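Local coordinates for trehalose-6-phosphate phosphatase-related protein (Thermoplasma acidophilum, PDB 1U02) that removes the phosphate from trehalose 6-phosphate to give free trehalose, using magnesium as cofactor, at residues A[63-68]-A[111-116]; A[83-88]-A[141-146]. One frame throughout, in Å; residues are numbered along the deposited sequence.

Overall arrangement
The chain first builds part of the HAD-type core sheet, whose strand 61-64 runs into the turn of residues 63-68. It then forms strands 69-72 and 75-78, the 3-10 turn and helix start of residues 83-88, and strand 107-111. The hairpin turn of residues 111-116 comes back onto 63-68, and contact 1 closes a loop of 42 residues. Helix 127-141 follows, and its end returns to 83-88 in contact 2, closing 52 residues. The two loops cross, since the segments alternate along the chain. Contact 1 joins the core sheet to the four-stranded antiparallel sheet; contact 2 ties the helices of that second sheet together. Leu86 touches Leu113 between them.

Contact 1 of 2, residues A[63-68]-A[111-116]; sequences ICYHGA and KNLAVL
Tyr65, just past the end of strand 61-64, stands opposite Leu113 in the type I turn from Lys111 to Ala114 that joins strands 107-111 and 114-118; their CA atoms are 7.2 Å apart. No backbone-to-backbone hydrogen bond links the segments, and the tyrosine side chain spans the gap. CG is anti to the carbonyl carbon, beside the backbone N (chi1 -62°); from there the ring extends to the turn, where OH ends near Leu113 N. Leu113 CB sits over the centre of one ring face, 3.6 Å from the centroid and 9° off the normal, a CH-pi contact. The two side chains cross at about a right angle, and Leu113 CD1 reaches the CD2-CE2 side of the ring, 3.9 Å from Tyr65 CE2. Lys111 CB approaches in the ring plane at the edge, 3.8 Å from Tyr65 OH, while Ala114 CB packs near Tyr65 CE1. Tyr65 OH takes a weak, bent hydrogen bond from Leu113 N (3.2 Å, 148° at the hydrogen). It also hydrogen-bonds a water in the ring plane, 2.7 Å from Tyr65 OH, and that water accepts from Asn112 ND2 at 2.9 Å. An alanine in place of Tyr65 would probably leave Leu113 N and the water without their phenol partner and open a gap beneath Leu113 CB. Beyond the ring, Pro49 and Glu50 of helix 49-55 also pack on Tyr65, and Lys111 turns its amino group to a salt bridge with Glu51, its side chain about 7 Å from that of magnesium ligand Asp9. A buried ring thus joins the core sheet to the second sheet mainly by apolar packing, its hydroxyl served by a turn amide and a bridging water.

Contact 2 of 2, residues A[83-88]-A[141-146]; sequences DRFLGV and FGVETY
Val88 CG1 reaches Phe141 and Val143 together: it lies 3.7 Å from Phe141 CB, equally near Phe141 CD1, and 4.0 Å from Val143 CG1. The methyl meets the Phe141 ring obliquely, and the Val88 and Phe141 side chains pass each other running in opposite senses. Val88 brings CG1 there by holding it anti to the backbone N (chi1 179°). Val143 CG1 also touches Phe85, 4.1 Å from Phe85 CD1, again at an oblique approach to the ring, so this single methyl contacts both Val88 and Phe85. The rim of the Phe85 ring meets backbone as well: Gly142 O lies near the ring plane, 3.9 Å from Phe85 CE1. No hydrogen bond crosses between the segments, and the contact is apolar apart from that carbonyl.

The backbone on each side probably sets these groups in place. Gly142, with phi 69°, is the C-prime residue of a Schellman motif ending helix 127-141, in which Val143 N bonds to Ala138 O and Gly142 N to Arg139 O; the chain then turns into strand 144-147, with Val143 at the junction. Opposite, the 3-10 turn at 83-85, where Leu86 N bonds to Asp83 O, leads into helix 86-96. Farther out, Phe141 also rests on Arg91, Ile92 and Asp95 of helix 86-96, Val143 meets Phe89, and Phe85 continues onto Val156 and Pro157. This near-surface contact, away from the annotated sites, therefore joins the beginning of helix 86-96 to the end of helix 127-141, beside the outermost strand 144-147 of the antiparallel sheet.

Contact 1 of 2, residues A[63-68]-A[111-116]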
ATOM      1  N   ILE A  63      -3.329  -1.099   7.694  1.00 12.46           N
ATOM      2  CA  ILE A  63      -2.035  -0.524   8.004  1.00 13.16           C
ATOM      3  C   ILE A  63      -1.764   0.290   6.739  1.00 12.63           C
ATOM      4  O   ILE A  63      -1.552  -0.280   5.670  1.00 12.51           O
ATOM      5  CB  ILE A  63      -0.949  -1.620   8.181  1.00 14.39           C
ATOM      6  CG1 ILE A  63      -1.260  -2.457   9.426  1.00 14.76           C
ATOM      7  CG2 ILE A  63       0.428  -0.982   8.325  1.00 14.76           C
ATOM      8  CD1 ILE A  63      -0.350  -3.666   9.604  1.00 16.29           C
ATOM      9  N   CYS A  64      -1.805   1.617   6.857  1.00 12.02           N
ATOM     10  CA  CYS A  64      -1.602   2.497   5.704  1.00 11.45           C
ATOM     11  C   CYS A  64      -0.267   3.230   5.702  1.00 13.41           C
ATOM     12  O   CYS A  64       0.454   3.220   6.700  1.00 13.03           O
ATOM     13  CB  CYS A  64      -2.743   3.513   5.636  1.00 11.43           C
ATOM     14  SG  CYS A  64      -4.376   2.732   5.495  1.00 13.38           S
ATOM     15  N   TYR A  65       0.053   3.862   4.573  1.00 11.57           N
ATOM     16  CA  TYR A  65       1.310   4.599   4.421  1.00 12.16           C
ATOM     17  C   TYR A  65       2.498   3.708   4.791  1.00 14.10           C
ATOM     18  O   TYR A  65       3.467   4.170   5.402  1.00 11.94           O
ATOM     19  CB  TYR A  65       1.328   5.840   5.323  1.00 12.45           C
ATOM     20  CG  TYR A  65       0.267   6.883   5.044  1.00 12.93           C
ATOM     21  CD1 TYR A  65       0.251   7.590   3.842  1.00 12.89           C
ATOM     22  CD2 TYR A  65      -0.686   7.208   6.009  1.00 13.16           C
ATOM     23  CE1 TYR A  65      -0.683   8.598   3.606  1.00 12.56           C
ATOM     24  CE2 TYR A  65      -1.628   8.217   5.787  1.00 14.29           C
ATOM     25  CZ  TYR A  65      -1.616   8.908   4.586  1.00 13.58           C
ATOM     26  OH  TYR A  65      -2.511   9.929   4.381  1.00 11.20           O
ATOM     27  N   HIS A  66       2.417   2.432   4.430  1.00 14.36           N
ATOM     28  CA  HIS A  66       3.487   1.482   4.726  1.00 14.59           C
ATOM     29  C   HIS A  66       3.761   1.379   6.228  1.00 14.67           C
ATOM     30  O   HIS A  66       4.845   0.960   6.643  1.00 14.34           O
ATOM     31  CB  HIS A  66       4.772   1.882   3.987  1.00 15.74           C
ATOM     32  CG  HIS A  66       4.706   1.671   2.504  1.00 16.93           C
ATOM     33  ND1 HIS A  66       4.873   0.435   1.920  1.00 19.69           N
ATOM     34  CD2 HIS A  66       4.463   2.537   1.491  1.00 17.85           C
ATOM     35  CE1 HIS A  66       4.737   0.547   0.609  1.00 18.75           C
ATOM     36  NE2 HIS A  66       4.488   1.813   0.324  1.00 18.47           N
ATOM     37  N   GLY A  67       2.772   1.762   7.035  1.00 13.75           N
ATOM     38  CA  GLY A  67       2.924   1.682   8.480  1.00 15.06           C
ATOM     39  C   GLY A  67       2.865   2.979   9.273  1.00 14.83           C
ATOM     40  O   GLY A  67       2.787   2.934  10.499  1.00 13.81           O
ATOM     41  N   ALA A  68       2.884   4.132   8.605  1.00 14.24           N
ATOM     42  CA  ALA A  68       2.850   5.409   9.319  1.00 13.51           C
ATOM     43  C   ALA A  68       1.541   5.654  10.065  1.00 14.60           C
ATOM     44  O   ALA A  68       1.515   6.353  11.078  1.00 15.06           O
ATOM     45  CB  ALA A  68       3.115   6.561   8.351  1.00 13.46           C
ATOM     46  N   LYS A 111      -1.941  13.411  -0.132  1.00 17.59           N
ATOM     47  CA  LYS A 111      -2.442  12.606   0.979  1.00 14.52           C
ATOM     48  C   LYS A 111      -1.940  13.271   2.259  1.00 12.67           C
ATOM     49  O   LYS A 111      -0.967  14.020   2.224  1.00 11.44           O
ATOM     50  CB  LYS A 111      -1.931  11.170   0.866  1.00 15.71           C
ATOM     51  CG  LYS A 111      -2.352  10.539  -0.451  1.00 18.70           C
ATOM     52  CD  LYS A 111      -1.734   9.199  -0.718  1.00 19.14           C
ATOM     53  CE  LYS A 111      -2.054   8.787  -2.151  1.00 19.06           C
ATOM     54  NZ  LYS A 111      -1.754   7.369  -2.426  1.00 17.47           N
ATOM     55  N   ASN A 112      -2.593  13.008   3.385  1.00 12.23           N
ATOM     56  CA  ASN A 112      -2.175  13.634   4.635  1.00 12.84           C
ATOM     57  C   ASN A 112      -0.733  13.344   5.044  1.00 12.76           C
ATOM     58  O   ASN A 112      -0.069  14.206   5.627  1.00 11.37           O
ATOM     59  CB  ASN A 112      -3.117  13.240   5.776  1.00 14.59           C
ATOM     60  CG  ASN A 112      -4.522  13.757   5.568  1.00 16.47           C
ATOM     61  OD1 ASN A 112      -4.714  14.846   5.035  1.00 19.26           O
ATOM     62  ND2 ASN A 112      -5.512  12.986   6.004  1.00 19.56           N
ATOM     63  N   LEU A 113      -0.240  12.145   4.748  1.00 11.80           N
ATOM     64  CA  LEU A 113       1.131  11.803   5.123  1.00 12.52           C
ATOM     65  C   LEU A 113       2.013  11.382   3.955  1.00 12.34           C
ATOM     66  O   LEU A 113       2.978  10.634   4.128  1.00 13.25           O
ATOM     67  CB  LEU A 113       1.134  10.711   6.198  1.00 11.07           C
ATOM     68  CG  LEU A 113       0.558  11.180   7.545  1.00 12.17           C
ATOM     69  CD1 LEU A 113       0.446  10.010   8.520  1.00 11.88           C
ATOM     70  CD2 LEU A 113       1.453  12.282   8.117  1.00 13.43           C
ATOM     71  N   ALA A 114       1.692  11.874   2.766  1.00 11.57           N
ATOM     72  CA  ALA A 114       2.495  11.548   1.592  1.00 11.25           C
ATOM     73  C   ALA A 114       2.010  12.310   0.376  1.00 11.32           C
ATOM     74  O   ALA A 114       0.842  12.687   0.292  1.00 13.38           O
ATOM     75  CB  ALA A 114       2.437  10.039   1.307  1.00 11.35           C
ATOM     76  N   VAL A 115       2.928  12.555  -0.549  1.00 10.93           N
ATOM     77  CA  VAL A 115       2.606  13.212  -1.806  1.00 10.62           C
ATOM     78  C   VAL A 115       3.257  12.322  -2.845  1.00 11.14           C
ATOM     79  O   VAL A 115       4.475  12.126  -2.846  1.00 10.57           O
ATOM     80  CB  VAL A 115       3.184  14.637  -1.911  1.00 12.37           C
ATOM     81  CG1 VAL A 115       2.822  15.231  -3.271  1.00  9.81           C
ATOM     82  CG2 VAL A 115       2.618  15.508  -0.794  1.00 11.09           C
ATOM     83  N   LEU A 116       2.430  11.765  -3.716  1.00 11.13           N
ATOM     84  CA  LEU A 116       2.901  10.859  -4.744  1.00 11.90           C
ATOM     85  C   LEU A 116       2.942  11.544  -6.106  1.00 12.58           C
ATOM     86  O   LEU A 116       1.948  12.122  -6.552  1.00 11.66           O
ATOM     87  CB  LEU A 116       1.984   9.627  -4.770  1.00 12.84           C
ATOM     88  CG  LEU A 116       2.286   8.439  -5.688  1.00 15.04           C
ATOM     89  CD1 LEU A 116       1.599   7.188  -5.145  1.00 18.24           C
ATOM     90  CD2 LEU A 116       1.809   8.747  -7.091  1.00 15.49           C
TER
HETATM   91  O   HOH W   1      -4.458  10.297   6.153  1.00 19.75           O

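Contact 2 of 2, residues A[83-88]-A[141-146]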
ATOM      1  N   ASP A  83       2.089  11.792  13.082  1.00 17.85           N
ATOM      2  CA  ASP A  83       1.221  12.955  12.972  1.00 18.92           C
ATOM      3  C   ASP A  83       2.006  14.262  13.053  1.00 18.81           C
ATOM      4  O   ASP A  83       1.483  15.327  12.724  1.00 17.55           O
ATOM      5  CB  ASP A  83       0.101  12.907  14.020  1.00 21.90           C
ATOM      6  CG  ASP A  83       0.614  12.689  15.420  1.00 24.83           C
ATOM      7  OD1 ASP A  83       1.495  11.830  15.604  1.00 23.84           O
ATOM      8  OD2 ASP A  83       0.118  13.370  16.342  1.00 28.09           O
ATOM      9  N   ARG A  84       3.271  14.177  13.462  1.00 19.17           N
ATOM     10  CA  ARG A  84       4.125  15.362  13.546  1.00 20.08           C
ATOM     11  C   ARG A  84       4.377  15.904  12.145  1.00 20.98           C
ATOM     12  O   ARG A  84       4.752  17.066  11.983  1.00 19.44           O
ATOM     13  CB  ARG A  84       5.479  15.017  14.178  1.00 20.72           C
ATOM     14  CG  ARG A  84       5.425  14.610  15.644  1.00 24.42           C
ATOM     15  CD  ARG A  84       6.789  14.113  16.108  1.00 28.14           C
ATOM     16  NE  ARG A  84       7.197  12.909  15.381  1.00 29.56           N
ATOM     17  CZ  ARG A  84       8.384  12.321  15.503  1.00 31.30           C
ATOM     18  NH1 ARG A  84       9.300  12.824  16.324  1.00 30.70           N
ATOM     19  NH2 ARG A  84       8.650  11.221  14.809  1.00 27.45           N
ATOM     20  N   PHE A  85       4.170  15.052  11.143  1.00 18.98           N
ATOM     21  CA  PHE A  85       4.394  15.419   9.745  1.00 19.45           C
ATOM     22  C   PHE A  85       3.176  15.948   8.983  1.00 18.54           C
ATOM     23  O   PHE A  85       3.282  16.263   7.800  1.00 19.63           O
ATOM     24  CB  PHE A  85       4.972  14.218   8.987  1.00 18.28           C
ATOM     25  CG  PHE A  85       6.398  13.905   9.341  1.00 18.18           C
ATOM     26  CD1 PHE A  85       7.450  14.534   8.676  1.00 18.23           C
ATOM     27  CD2 PHE A  85       6.694  12.986  10.348  1.00 19.77           C
ATOM     28  CE1 PHE A  85       8.782  14.252   9.006  1.00 18.56           C
ATOM     29  CE2 PHE A  85       8.023  12.696  10.689  1.00 19.62           C
ATOM     30  CZ  PHE A  85       9.067  13.331  10.013  1.00 19.12           C
ATOM     31  N   LEU A  86       2.026  16.046   9.640  1.00 19.33           N
ATOM     32  CA  LEU A  86       0.827  16.535   8.961  1.00 20.88           C
ATOM     33  C   LEU A  86       0.999  17.919   8.323  1.00 20.47           C
ATOM     34  O   LEU A  86       0.601  18.131   7.178  1.00 19.89           O
ATOM     35  CB  LEU A  86      -0.368  16.553   9.924  1.00 20.75           C
ATOM     36  CG  LEU A  86      -0.874  15.176  10.375  1.00 20.62           C
ATOM     37  CD1 LEU A  86      -2.014  15.338  11.377  1.00 21.83           C
ATOM     38  CD2 LEU A  86      -1.344  14.379   9.162  1.00 20.17           C
ATOM     39  N   GLY A  87       1.587  18.860   9.053  1.00 20.02           N
ATOM     40  CA  GLY A  87       1.780  20.187   8.489  1.00 19.67           C
ATOM     41  C   GLY A  87       2.792  20.181   7.355  1.00 21.06           C
ATOM     42  O   GLY A  87       2.690  20.962   6.405  1.00 20.30           O
ATOM     43  N   VAL A  88       3.771  19.288   7.450  1.00 19.44           N
ATOM     44  CA  VAL A  88       4.817  19.180   6.440  1.00 19.61           C
ATOM     45  C   VAL A  88       4.271  18.815   5.065  1.00 17.79           C
ATOM     46  O   VAL A  88       4.539  19.497   4.078  1.00 16.49           O
ATOM     47  CB  VAL A  88       5.871  18.131   6.853  1.00 20.53           C
ATOM     48  CG1 VAL A  88       6.935  18.007   5.772  1.00 21.91           C
ATOM     49  CG2 VAL A  88       6.506  18.543   8.167  1.00 24.96           C
ATOM     50  N   PHE A 141      12.342  19.556   3.641  1.00 17.80           N
ATOM     51  CA  PHE A 141      11.349  19.210   4.648  1.00 18.66           C
ATOM     52  C   PHE A 141      11.708  18.043   5.552  1.00 18.84           C
ATOM     53  O   PHE A 141      10.966  17.727   6.484  1.00 20.62           O
ATOM     54  CB  PHE A 141      10.016  18.934   3.966  1.00 17.59           C
ATOM     55  CG  PHE A 141       9.375  20.162   3.398  1.00 18.88           C
ATOM     56  CD1 PHE A 141       8.537  20.948   4.183  1.00 20.05           C
ATOM     57  CD2 PHE A 141       9.633  20.553   2.088  1.00 17.30           C
ATOM     58  CE1 PHE A 141       7.959  22.110   3.670  1.00 21.71           C
ATOM     59  CE2 PHE A 141       9.066  21.710   1.563  1.00 19.72           C
ATOM     60  CZ  PHE A 141       8.227  22.490   2.355  1.00 22.13           C
ATOM     61  N   GLY A 142      12.836  17.401   5.280  1.00 18.38           N
ATOM     62  CA  GLY A 142      13.248  16.281   6.104  1.00 18.07           C
ATOM     63  C   GLY A 142      12.367  15.054   5.964  1.00 18.10           C
ATOM     64  O   GLY A 142      12.089  14.364   6.946  1.00 16.37           O
ATOM     65  N   VAL A 143      11.911  14.786   4.746  1.00 16.61           N
ATOM     66  CA  VAL A 143      11.088  13.612   4.513  1.00 16.08           C
ATOM     67  C   VAL A 143      11.872  12.614   3.681  1.00 16.54           C
ATOM     68  O   VAL A 143      12.984  12.899   3.231  1.00 16.44           O
ATOM     69  CB  VAL A 143       9.749  13.960   3.819  1.00 15.26           C
ATOM     70  CG1 VAL A 143       8.838  14.672   4.808  1.00 15.01           C
ATOM     71  CG2 VAL A 143       9.992  14.835   2.604  1.00 16.38           C
ATOM     72  N   GLU A 144      11.278  11.446   3.478  1.00 16.45           N
ATOM     73  CA  GLU A 144      11.912  10.357   2.755  1.00 17.80           C
ATOM     74  C   GLU A 144      11.369  10.186   1.340  1.00 18.27           C
ATOM     75  O   GLU A 144      10.182  10.416   1.087  1.00 16.72           O
ATOM     76  CB  GLU A 144      11.713   9.085   3.582  1.00 20.74           C
ATOM     77  CG  GLU A 144      12.123   7.775   2.948  1.00 24.97           C
ATOM     78  CD  GLU A 144      11.883   6.616   3.903  1.00 27.76           C
ATOM     79  OE1 GLU A 144      12.505   6.615   4.990  1.00 23.85           O
ATOM     80  OE2 GLU A 144      11.068   5.723   3.574  1.00 28.56           O
ATOM     81  N   THR A 145      12.241   9.783   0.420  1.00 17.39           N
ATOM     82  CA  THR A 145      11.846   9.591  -0.971  1.00 18.20           C
ATOM     83  C   THR A 145      11.819   8.110  -1.363  1.00 17.86           C
ATOM     84  O   THR A 145      12.761   7.372  -1.095  1.00 17.60           O
ATOM     85  CB  THR A 145      12.812  10.336  -1.932  1.00 20.33           C
ATOM     86  OG1 THR A 145      12.908  11.716  -1.551  1.00 19.76           O
ATOM     87  CG2 THR A 145      12.305  10.266  -3.358  1.00 18.52           C
ATOM     88  N   TYR A 146      10.729   7.687  -1.995  1.00 16.92           N
ATOM     89  CA  TYR A 146      10.570   6.310  -2.455  1.00 17.97           C
ATOM     90  C   TYR A 146      10.467   6.325  -3.979  1.00 18.71           C
ATOM     91  O   TYR A 146       9.744   7.145  -4.546  1.00 16.17           O
ATOM     92  CB  TYR A 146       9.295   5.686  -1.876  1.00 21.03           C
ATOM     93  CG  TYR A 146       8.973   4.335  -2.478  1.00 25.24           C
ATOM     94  CD1 TYR A 146       9.677   3.193  -2.095  1.00 26.17           C
ATOM     95  CD2 TYR A 146       7.995   4.206  -3.461  1.00 26.48           C
ATOM     96  CE1 TYR A 146       9.414   1.953  -2.677  1.00 29.03           C
ATOM     97  CE2 TYR A 146       7.726   2.975  -4.051  1.00 29.97           C
ATOM     98  CZ  TYR A 146       8.439   1.852  -3.654  1.00 30.47           C
ATOM     99  OH  TYR A 146       8.181   0.632  -4.232  1.00 33.70           O
TER